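Long-range contacts in caspase-1 subunit p19/18 (Spodoptera frugiperda, PDB 1M72), which cleaves proteins as a cysteine endopeptidase and probably acts in the caspase cascade that carries out apoptosis: residues 25-30 with 261-266; 36-41 with 73-78; 100-105 with 144-149; 220-225 with 255-260. One frame throughout, in Å; residues are numbered along the deposited sequence.

Contact 1 of 4, residues 25-30 with 261-266. With EDO (1,2-ethanediol), chain H.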
# COMPACT_ATOMS: atom_id res chain seq x y z
N TYR C 25 -5.15 11.10 -13.61
CA TYR C 25 -6.26 10.32 -14.18
C TYR C 25 -7.23 11.36 -14.71
O TYR C 25 -7.28 12.48 -14.20
CB TYR C 25 -7.01 9.54 -13.11
CG TYR C 25 -6.30 8.34 -12.62
CD1 TYR C 25 -6.15 7.21 -13.45
CD2 TYR C 25 -5.75 8.30 -11.32
CE1 TYR C 25 -5.47 6.08 -13.02
CE2 TYR C 25 -5.06 7.15 -10.86
CZ TYR C 25 -4.92 6.05 -11.72
OH TYR C 25 -4.21 4.96 -11.32
N ASN C 26 -8.02 10.99 -15.71
CA ASN C 26 -9.00 11.91 -16.28
C ASN C 26 -10.24 11.84 -15.41
O ASN C 26 -10.99 10.89 -15.45
CB ASN C 26 -9.34 11.52 -17.74
CG ASN C 26 -10.66 12.16 -18.27
OD1 ASN C 26 -11.26 13.02 -17.62
ND2 ASN C 26 -11.12 11.71 -19.44
N MET C 27 -10.43 12.87 -14.60
CA MET C 27 -11.60 12.94 -13.74
C MET C 27 -12.56 13.96 -14.33
O MET C 27 -13.22 14.67 -13.58
CB MET C 27 -11.21 13.39 -12.33
CG MET C 27 -10.17 12.54 -11.70
SD MET C 27 -10.67 10.81 -11.56
CE MET C 27 -11.83 11.01 -10.21
N ASN C 28 -12.65 14.02 -15.65
CA ASN C 28 -13.55 14.98 -16.26
C ASN C 28 -14.63 14.28 -17.09
O ASN C 28 -15.01 14.77 -18.15
CB ASN C 28 -12.77 15.99 -17.12
CG ASN C 28 -13.65 17.15 -17.62
OD1 ASN C 28 -14.54 17.64 -16.90
ND2 ASN C 28 -13.40 17.61 -18.86
N HIS C 29 -15.08 13.11 -16.62
CA HIS C 29 -16.15 12.36 -17.30
C HIS C 29 -17.48 12.99 -16.88
O HIS C 29 -17.52 13.85 -16.00
CB HIS C 29 -16.16 10.87 -16.87
CG HIS C 29 -14.98 10.10 -17.37
ND1 HIS C 29 -15.08 9.19 -18.41
CD2 HIS C 29 -13.69 10.07 -16.96
CE1 HIS C 29 -13.89 8.64 -18.62
NE2 HIS C 29 -13.03 9.16 -17.76
N LYS C 30 -18.56 12.58 -17.53
CA LYS C 30 -19.88 13.12 -17.20
C LYS C 30 -20.17 12.90 -15.72
O LYS C 30 -20.62 13.80 -15.02
CB LYS C 30 -20.94 12.43 -18.08
CG LYS C 30 -22.37 12.86 -17.79
CD LYS C 30 -23.42 12.09 -18.62
CE LYS C 30 -24.75 12.86 -18.57
NZ LYS C 30 -25.88 12.12 -19.17
N ARG C 261 -1.28 6.70 -11.95
CA ARG C 261 -1.34 8.13 -12.18
C ARG C 261 -1.80 8.77 -10.87
O ARG C 261 -2.21 8.08 -9.94
CB ARG C 261 -2.32 8.46 -13.32
CG ARG C 261 -2.11 7.65 -14.61
CD ARG C 261 -3.07 8.13 -15.67
NE ARG C 261 -3.08 7.23 -16.83
CZ ARG C 261 -2.05 7.07 -17.67
NH1 ARG C 261 -0.91 7.76 -17.52
NH2 ARG C 261 -2.15 6.17 -18.63
N LEU C 262 -1.71 10.10 -10.80
CA LEU C 262 -2.10 10.82 -9.61
C LEU C 262 -3.60 11.02 -9.68
O LEU C 262 -4.16 11.17 -10.75
CB LEU C 262 -1.38 12.17 -9.52
CG LEU C 262 0.12 12.21 -9.24
CD1 LEU C 262 0.58 13.63 -9.48
CD2 LEU C 262 0.45 11.84 -7.80
N LEU C 263 -4.23 10.99 -8.53
CA LEU C 263 -5.67 11.19 -8.48
C LEU C 263 -6.10 12.45 -7.72
O LEU C 263 -5.97 12.55 -6.50
CB LEU C 263 -6.36 9.94 -7.88
CG LEU C 263 -7.86 10.07 -7.55
CD1 LEU C 263 -8.65 10.71 -8.68
CD2 LEU C 263 -8.39 8.71 -7.24
N VAL C 264 -6.57 13.44 -8.47
CA VAL C 264 -7.09 14.68 -7.90
C VAL C 264 -8.53 14.76 -8.39
O VAL C 264 -8.79 14.75 -9.59
CB VAL C 264 -6.28 15.87 -8.40
CG1 VAL C 264 -7.07 17.15 -8.22
CG2 VAL C 264 -4.96 15.93 -7.62
N PHE C 265 -9.49 14.77 -7.47
CA PHE C 265 -10.89 14.79 -7.87
C PHE C 265 -11.37 15.98 -8.72
O PHE C 265 -12.11 15.78 -9.70
CB PHE C 265 -11.81 14.62 -6.65
CG PHE C 265 -11.89 13.19 -6.15
CD1 PHE C 265 -12.32 12.17 -7.00
CD2 PHE C 265 -11.51 12.86 -4.84
CE1 PHE C 265 -12.37 10.83 -6.55
CE2 PHE C 265 -11.55 11.54 -4.37
CZ PHE C 265 -11.98 10.51 -5.22
N GLY C 266 -10.94 17.19 -8.34
CA GLY C 266 -11.35 18.38 -9.06
C GLY C 266 -12.78 18.63 -8.68
O GLY C 266 -13.23 18.09 -7.69
C1 EDO H . -9.03 8.18 -16.42
O1 EDO H . -7.69 7.73 -16.36
C2 EDO H . -9.55 8.43 -15.03
O2 EDO H . -10.95 8.24 -15.06
O HOH W 1 -6.92 13.14 -11.43

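Contact 2 of 4, residues 36-41 with 73-78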
# COMPACT_ATOMS: atom_id res chain seq x y z
N ILE C 36 -20.22 2.75 -3.34
CA ILE C 36 -21.06 1.77 -2.63
C ILE C 36 -20.57 1.63 -1.19
O ILE C 36 -19.42 1.32 -0.96
CB ILE C 36 -20.96 0.35 -3.20
CG1 ILE C 36 -21.16 0.32 -4.69
CG2 ILE C 36 -21.98 -0.52 -2.52
CD1 ILE C 36 -20.97 -1.11 -5.22
N ILE C 37 -21.47 1.82 -0.24
CA ILE C 37 -21.09 1.66 1.16
C ILE C 37 -21.79 0.44 1.78
O ILE C 37 -23.02 0.35 1.79
CB ILE C 37 -21.41 2.95 1.95
CG1 ILE C 37 -20.64 4.14 1.35
CG2 ILE C 37 -21.06 2.76 3.42
CD1 ILE C 37 -21.03 5.56 1.90
N PHE C 38 -21.03 -0.52 2.25
CA PHE C 38 -21.65 -1.66 2.92
C PHE C 38 -21.41 -1.40 4.37
O PHE C 38 -20.32 -1.59 4.88
CB PHE C 38 -21.02 -2.98 2.51
CG PHE C 38 -21.21 -3.29 1.07
CD1 PHE C 38 -20.25 -2.88 0.13
CD2 PHE C 38 -22.34 -3.96 0.62
CE1 PHE C 38 -20.41 -3.14 -1.23
CE2 PHE C 38 -22.53 -4.23 -0.74
CZ PHE C 38 -21.56 -3.83 -1.68
N ASN C 39 -22.47 -0.96 5.03
CA ASN C 39 -22.45 -0.62 6.45
C ASN C 39 -23.08 -1.73 7.26
O ASN C 39 -24.26 -2.06 7.04
CB ASN C 39 -23.22 0.68 6.64
CG ASN C 39 -23.15 1.17 8.02
OD1 ASN C 39 -24.14 1.64 8.57
ND2 ASN C 39 -21.98 1.07 8.62
N HIS C 40 -22.31 -2.27 8.21
CA HIS C 40 -22.77 -3.40 9.03
C HIS C 40 -22.84 -3.07 10.48
O HIS C 40 -21.81 -2.91 11.10
CB HIS C 40 -21.85 -4.60 8.89
CG HIS C 40 -21.89 -5.22 7.54
ND1 HIS C 40 -22.87 -6.12 7.17
CD2 HIS C 40 -21.14 -5.00 6.43
CE1 HIS C 40 -22.72 -6.42 5.89
NE2 HIS C 40 -21.68 -5.76 5.42
N GLU C 41 -24.05 -3.00 11.02
CA GLU C 41 -24.20 -2.67 12.45
C GLU C 41 -24.54 -3.85 13.36
O GLU C 41 -24.12 -3.90 14.52
CB GLU C 41 -25.26 -1.56 12.64
CG GLU C 41 -25.28 -0.91 14.06
CD GLU C 41 -26.30 0.24 14.19
OE1 GLU C 41 -27.29 0.28 13.40
OE2 GLU C 41 -26.11 1.09 15.09
N THR C 73 -24.65 4.84 -2.72
CA THR C 73 -25.64 3.84 -2.33
C THR C 73 -25.13 3.15 -1.05
O THR C 73 -24.03 2.58 -1.04
CB THR C 73 -25.87 2.78 -3.40
OG1 THR C 73 -26.32 3.40 -4.61
CG2 THR C 73 -26.93 1.81 -2.95
N VAL C 74 -25.91 3.24 0.02
CA VAL C 74 -25.56 2.60 1.30
C VAL C 74 -26.34 1.28 1.43
O VAL C 74 -27.55 1.29 1.36
CB VAL C 74 -25.96 3.49 2.48
CG1 VAL C 74 -25.68 2.76 3.80
CG2 VAL C 74 -25.26 4.82 2.40
N PHE C 75 -25.65 0.16 1.63
CA PHE C 75 -26.31 -1.14 1.79
C PHE C 75 -26.18 -1.55 3.23
O PHE C 75 -25.11 -2.02 3.66
CB PHE C 75 -25.65 -2.20 0.91
CG PHE C 75 -25.95 -2.03 -0.52
CD1 PHE C 75 -25.03 -1.45 -1.37
CD2 PHE C 75 -27.18 -2.43 -1.02
CE1 PHE C 75 -25.31 -1.28 -2.74
CE2 PHE C 75 -27.48 -2.27 -2.37
CZ PHE C 75 -26.54 -1.69 -3.24
N PRO C 76 -27.28 -1.40 3.99
CA PRO C 76 -27.24 -1.75 5.41
C PRO C 76 -27.41 -3.23 5.71
O PRO C 76 -28.37 -3.87 5.25
CB PRO C 76 -28.36 -0.88 6.00
CG PRO C 76 -29.40 -0.94 4.92
CD PRO C 76 -28.59 -0.84 3.61
N ASN C 77 -26.43 -3.77 6.45
CA ASN C 77 -26.43 -5.15 6.91
C ASN C 77 -26.77 -6.30 5.98
O ASN C 77 -27.61 -7.13 6.31
CB ASN C 77 -27.34 -5.24 8.13
CG ASN C 77 -26.91 -4.29 9.20
OD1 ASN C 77 -25.76 -4.34 9.66
ND2 ASN C 77 -27.80 -3.38 9.59
N LEU C 78 -26.08 -6.39 4.86
CA LEU C 78 -26.36 -7.45 3.93
C LEU C 78 -25.66 -8.76 4.32
O LEU C 78 -24.69 -8.76 5.09
CB LEU C 78 -25.91 -7.03 2.52
CG LEU C 78 -26.52 -5.84 1.76
CD1 LEU C 78 -26.00 -5.88 0.30
CD2 LEU C 78 -28.09 -5.90 1.74
O HOH W 2 -27.94 -0.78 11.18

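Contact 3 of 4, residues 100-105 with 144-149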
# COMPACT_ATOMS: atom_id res chain seq x y z
N CYS C 100 -14.51 7.04 -11.94
CA CYS C 100 -13.98 6.01 -11.05
C CYS C 100 -15.07 5.20 -10.30
O CYS C 100 -16.27 5.34 -10.56
CB CYS C 100 -13.10 6.72 -9.98
SG CYS C 100 -14.08 7.81 -8.83
N LEU C 101 -14.62 4.35 -9.38
CA LEU C 101 -15.52 3.55 -8.54
C LEU C 101 -14.92 3.56 -7.14
O LEU C 101 -13.70 3.51 -6.98
CB LEU C 101 -15.61 2.10 -9.01
CG LEU C 101 -16.32 1.12 -8.06
CD1 LEU C 101 -17.81 1.30 -8.19
CD2 LEU C 101 -15.90 -0.35 -8.35
N LEU C 102 -15.79 3.68 -6.16
CA LEU C 102 -15.41 3.68 -4.77
C LEU C 102 -16.29 2.67 -4.06
O LEU C 102 -17.52 2.71 -4.18
CB LEU C 102 -15.66 5.06 -4.16
CG LEU C 102 -15.09 5.21 -2.73
CD1 LEU C 102 -14.79 6.71 -2.44
CD2 LEU C 102 -16.08 4.61 -1.65
N VAL C 103 -15.67 1.74 -3.33
CA VAL C 103 -16.42 0.78 -2.54
C VAL C 103 -15.91 0.97 -1.07
O VAL C 103 -14.70 1.09 -0.85
CB VAL C 103 -16.12 -0.68 -2.99
CG1 VAL C 103 -16.84 -1.66 -2.11
CG2 VAL C 103 -16.49 -0.89 -4.44
N ALA C 104 -16.82 1.03 -0.09
CA ALA C 104 -16.42 1.14 1.32
C ALA C 104 -17.09 0.01 2.14
O ALA C 104 -18.23 -0.39 1.89
CB ALA C 104 -16.82 2.53 1.90
N VAL C 105 -16.38 -0.52 3.12
CA VAL C 105 -16.95 -1.57 3.94
C VAL C 105 -16.66 -1.22 5.38
O VAL C 105 -15.52 -0.95 5.72
CB VAL C 105 -16.36 -2.96 3.58
CG1 VAL C 105 -16.99 -4.07 4.46
CG2 VAL C 105 -16.63 -3.27 2.13
N LEU C 144 -11.29 2.58 -6.14
CA LEU C 144 -11.02 2.80 -4.72
C LEU C 144 -11.77 1.91 -3.71
O LEU C 144 -12.99 1.70 -3.79
CB LEU C 144 -11.27 4.29 -4.39
CG LEU C 144 -10.89 5.26 -5.52
CD1 LEU C 144 -11.32 6.68 -5.18
CD2 LEU C 144 -9.39 5.23 -5.77
N PHE C 145 -11.02 1.44 -2.72
CA PHE C 145 -11.59 0.57 -1.71
C PHE C 145 -11.20 1.03 -0.32
O PHE C 145 -10.02 1.20 -0.03
CB PHE C 145 -11.16 -0.88 -1.95
CG PHE C 145 -11.64 -1.41 -3.27
CD1 PHE C 145 -10.96 -1.09 -4.45
CD2 PHE C 145 -12.84 -2.12 -3.35
CE1 PHE C 145 -11.47 -1.45 -5.70
CE2 PHE C 145 -13.36 -2.49 -4.59
CZ PHE C 145 -12.68 -2.15 -5.77
N PHE C 146 -12.20 1.24 0.54
CA PHE C 146 -11.93 1.66 1.89
C PHE C 146 -12.51 0.65 2.85
O PHE C 146 -13.70 0.33 2.80
CB PHE C 146 -12.50 3.04 2.14
CG PHE C 146 -11.83 4.09 1.34
CD1 PHE C 146 -12.27 4.37 0.03
CD2 PHE C 146 -10.75 4.78 1.85
CE1 PHE C 146 -11.62 5.32 -0.75
CE2 PHE C 146 -10.07 5.76 1.08
CZ PHE C 146 -10.52 6.02 -0.23
N ILE C 147 -11.66 0.17 3.75
CA ILE C 147 -12.12 -0.84 4.68
C ILE C 147 -11.93 -0.51 6.13
O ILE C 147 -10.79 -0.35 6.62
CB ILE C 147 -11.43 -2.19 4.37
CG1 ILE C 147 -11.75 -2.60 2.93
CG2 ILE C 147 -11.89 -3.27 5.36
CD1 ILE C 147 -10.77 -3.48 2.40
N GLN C 148 -13.05 -0.36 6.83
CA GLN C 148 -12.99 -0.12 8.29
C GLN C 148 -13.38 -1.48 8.90
O GLN C 148 -14.53 -1.88 8.82
CB GLN C 148 -13.97 0.95 8.71
CG GLN C 148 -14.16 1.11 10.26
CD GLN C 148 -12.85 1.21 11.01
OE1 GLN C 148 -11.95 1.98 10.65
NE2 GLN C 148 -12.73 0.43 12.06
N ALA C 149 -12.40 -2.17 9.47
CA ALA C 149 -12.57 -3.50 10.09
C ALA C 149 -11.22 -3.93 10.67
O ALA C 149 -10.17 -3.44 10.22
CB ALA C 149 -13.06 -4.53 9.06

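Contact 4 of 4, residues 220-225 with 255-260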
# COMPACT_ATOMS: atom_id res chain seq x y z
N ASP C 220 -4.00 15.41 -4.14
CA ASP C 220 -3.98 14.07 -4.72
C ASP C 220 -4.22 13.03 -3.59
O ASP C 220 -3.86 13.24 -2.41
CB ASP C 220 -2.69 13.82 -5.50
CG ASP C 220 -1.52 13.44 -4.62
OD1 ASP C 220 -1.41 12.24 -4.27
OD2 ASP C 220 -0.72 14.35 -4.27
N ILE C 221 -4.86 11.93 -4.00
CA ILE C 221 -5.31 10.86 -3.13
C ILE C 221 -4.23 10.30 -2.20
O ILE C 221 -4.45 10.18 -0.99
CB ILE C 221 -6.04 9.71 -4.00
CG1 ILE C 221 -7.01 8.91 -3.12
CG2 ILE C 221 -5.03 8.73 -4.57
CD1 ILE C 221 -7.86 9.75 -2.26
N LEU C 222 -3.05 9.99 -2.75
CA LEU C 222 -1.98 9.48 -1.89
C LEU C 222 -1.57 10.51 -0.82
O LEU C 222 -1.44 10.15 0.35
CB LEU C 222 -0.80 8.99 -2.74
CG LEU C 222 -1.23 7.74 -3.55
CD1 LEU C 222 -0.03 7.10 -4.21
CD2 LEU C 222 -1.93 6.70 -2.63
N THR C 223 -1.45 11.79 -1.19
CA THR C 223 -1.06 12.82 -0.23
C THR C 223 -2.13 12.99 0.83
O THR C 223 -1.86 13.19 2.02
CB THR C 223 -0.83 14.16 -0.92
OG1 THR C 223 0.30 14.04 -1.80
CG2 THR C 223 -0.58 15.26 0.10
N LEU C 224 -3.36 12.89 0.37
CA LEU C 224 -4.52 13.01 1.23
C LEU C 224 -4.57 11.87 2.26
O LEU C 224 -4.80 12.10 3.42
CB LEU C 224 -5.77 13.00 0.36
CG LEU C 224 -7.01 13.45 1.10
CD1 LEU C 224 -7.84 14.38 0.17
CD2 LEU C 224 -7.80 12.23 1.57
N LEU C 225 -4.36 10.63 1.79
CA LEU C 225 -4.38 9.49 2.68
C LEU C 225 -3.14 9.52 3.59
O LEU C 225 -3.18 8.95 4.68
CB LEU C 225 -4.49 8.17 1.87
CG LEU C 225 -5.91 8.00 1.27
CD1 LEU C 225 -6.04 6.73 0.42
CD2 LEU C 225 -6.91 8.02 2.44
N ILE C 255 -2.27 1.80 3.54
CA ILE C 255 -2.71 2.24 2.23
C ILE C 255 -1.97 1.46 1.20
O ILE C 255 -0.74 1.57 1.11
CB ILE C 255 -2.32 3.74 2.01
CG1 ILE C 255 -2.72 4.59 3.22
CG2 ILE C 255 -2.99 4.26 0.79
CD1 ILE C 255 -4.21 4.40 3.61
N THR C 256 -2.72 0.70 0.39
CA THR C 256 -2.11 -0.12 -0.66
C THR C 256 -2.47 0.47 -2.00
O THR C 256 -3.64 0.59 -2.36
CB THR C 256 -2.58 -1.61 -0.58
OG1 THR C 256 -2.26 -2.14 0.72
CG2 THR C 256 -1.87 -2.48 -1.64
N SER C 257 -1.45 0.84 -2.76
CA SER C 257 -1.69 1.47 -4.03
C SER C 257 -1.01 0.82 -5.22
O SER C 257 0.19 0.46 -5.16
CB SER C 257 -1.30 2.97 -3.95
OG SER C 257 -1.09 3.58 -5.21
N MET C 258 -1.84 0.64 -6.26
CA MET C 258 -1.44 0.13 -7.57
C MET C 258 -1.70 1.29 -8.57
O MET C 258 -1.68 1.06 -9.78
CB MET C 258 -2.28 -1.06 -8.01
CG MET C 258 -1.81 -2.41 -7.50
SD MET C 258 -1.94 -2.64 -5.73
CE MET C 258 -3.61 -2.63 -5.40
N LEU C 259 -1.97 2.49 -8.07
CA LEU C 259 -2.24 3.65 -8.93
C LEU C 259 -1.09 3.99 -9.85
O LEU C 259 0.06 4.13 -9.42
CB LEU C 259 -2.61 4.88 -8.10
CG LEU C 259 -3.88 4.68 -7.25
CD1 LEU C 259 -4.21 6.01 -6.63
CD2 LEU C 259 -5.12 4.15 -8.08
N THR C 260 -1.38 4.11 -11.14
CA THR C 260 -0.34 4.43 -12.12
C THR C 260 -0.32 5.95 -12.48
O THR C 260 0.52 6.42 -13.25
CB THR C 260 -0.58 3.61 -13.39
OG1 THR C 260 -1.88 3.93 -13.91
CG2 THR C 260 -0.52 2.10 -13.09

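Contact 1 of 4, residues 25-30 with 261-266
Y25 sets CG anti to its carbonyl carbon (chi1 -75°), and M27 starts the same way before bending at chi2 and chi3, so that a ring and a thioether come up against residues 261-266. R261 CB sits over the middle of one face of the Y25 ring, 3.7 Å from its centroid, in a CH-pi contact, while L263 CB meets the same ring near its plane. Tyrosine suits this place because it gives the arginine's aliphatic stem a broad face and still carries a polar tip: Y25 OH bonds to D181 and to T260 N, its bond from R261 N being weak. R261 runs extended from CG to NE and delivers its guanidinium to the carbonyls of A22 and R20. Y25 N gives L262 O a bond of 3.0 Å, nearly along the C=O axis, and a water bridges the segments, accepting from V264 N and donating to Y25 O. Flexible M27 reaches two partners, with SD 3.5 Å from L263 CD1 and CE 3.4 Å from F265 CD1. N26 OD1 accepts from N28 N at 2.6 Å, an Asx turn over residues 26-28. The contact joins the loop before strand 31-39 to the C-terminal loop after strand 254-257; L263 and F265 pack on L144 of strand 143-148, the L263 backbone bonds to I221 at the start of helix 221-235, and L262 packs on F227 of the second subunit.

Contact 2 of 4, residues 36-41 with 73-78
T73 opens the pairing of two parallel strands: its O accepts from I37 N at 2.8 Å along an almost straight bond (175°). V74 comes next, CG2 lying 4.3 Å from I37 CB, two beta-branched residues well suited to the extended backbone. F75 is gripped through both backbone polar atoms. Its N gives I37 O a straight bond of 2.6 Å, whereas N39 N meets F75 O from above the carbonyl plane at 3.2 Å. The F75 ring runs beside that of F38, pointing the same way; the planes are 18° apart but slid so far that the rings barely overlap, and I36 CG2 touches the F75 edge 3.4 Å from CD1. P76 lacks an N-H, which costs this pairing nothing, since the donors are F75 and N77. N77, the first residue past the strand, takes a left-handed backbone conformation, one that asparagine tolerates well. Its N bonds to N39 O, and its OD1 receives E41 N in plane on a lone pair at 2.6 Å as well as H42 N; a water joins N77 ND2 to E41 OE1. L78 finally brings CD1 to the edge of the F38 ring and its O to 3.2 Å from CE1 of H40, whose side chain lies about 7 Å from that of H108, probably an active-site residue. This is the strand pair of a beta-alpha-beta unit: helix 54-67 packs on the face of I37, N39 and V74, helix 80-92 on that of I36 and F38, and strand 98-106 flanks strand 31-39 on its other edge.

Contact 3 of 4, residues 100-105 with 144-149
Two phenylalanines meet their neighbours differently on the two faces of this parallel strand pair. On one, F145 and V103 lie side by side and point the same way, V103 CG2 reaching 3.5 Å from F145 CE2; V105 and I147 continue that face with branched chains that fit a strand. On the other, L102 crosses F146 at about a right angle, its CD1 3.9 Å from F146 CE1. Small A104 sits beside the root of that ring, with A104 CB 4.4 Å from F146 CB. Five backbone bonds hold the strands, from L144 N to L101 O (2.7 Å) through to Q148 N on V105 O (2.8 Å). Q148 then departs from the apolar pattern: CG is anti to the backbone N, and the chain bends at chi2 (50°), leading its amide away. Q148 NE2 bonds to an acidic side chain of the bound peptide and to S194, which suits the substrate pocket of an aspartate-specific caspase. Q148 and A149 precede C150, the probable nucleophile, in the family's QAC sequence. Strand 31-39 lies on one side of the pair and strand 182-186 on the other, while F146 packs on F204 and L208 of helix 203-215.

Contact 4 of 4, residues 220-225 with 255-260
Helix segment 221-225 runs antiparallel to strand segment 255-257, at 168°, with 10.4 Å between their axes, a separation bridged by side chains alone. D220 is the helix N-cap: its OD1 accepts from T223 N at 3.1 Å and its OD2 from T223 OG1 at 2.7 Å, both from above the carboxylate plane. A short acidic side chain suits this position, where it would also be favoured by the helix dipole. At the strand's end, S257 OG accepts from L259 N at 3.2 Å, an ST turn where the chain leaves the strand. I221, L222 and L225 lie on one side of the helix and carry the apolar contact. I221 takes chi1 -156°, which places CG2 in the crowded position between N and the carbonyl carbon, and this methyl meets L259 CD1 at 3.5 Å, the two side chains crossing at about a right angle. L225 crosses I255 obliquely, CD1 lying 3.9 Å from I255 CG2. L222 spreads its two methyls over S257, with CD1 3.8 Å from OG, so that a small serine fits under a broad leucine. I221, L225 and S257 all also touch L183 of strand 182-186. Residues 255-257 pair antiparallel with a strand of the second subunit, continuing the sheet across the interface with it, where L222 packs on T226 of that subunit.

Contact 3 lies deepest, near the chain's centre; contacts 1 and 4 are also buried, though farther out, and contact 2 is partly buried. Contact 2 adjoins contact 3 in one sheet through I36 and F38, whose backbones bond to A104. Both are parallel strand pairs held by backbone bonds, but contact 2 includes an edge strand and ends in polar, water-bridged groups. Contact 4 involves the strand at the opposite edge of the sheet within this chain, with a helix packed on it and no hydrogen bond between its segments. Contact 1, enclosing the others, combines CH-pi and thioether packing with hydrogen bonds, and joins contact 4 through L263 with I221 and Y25 with T260. Both touch the second subunit.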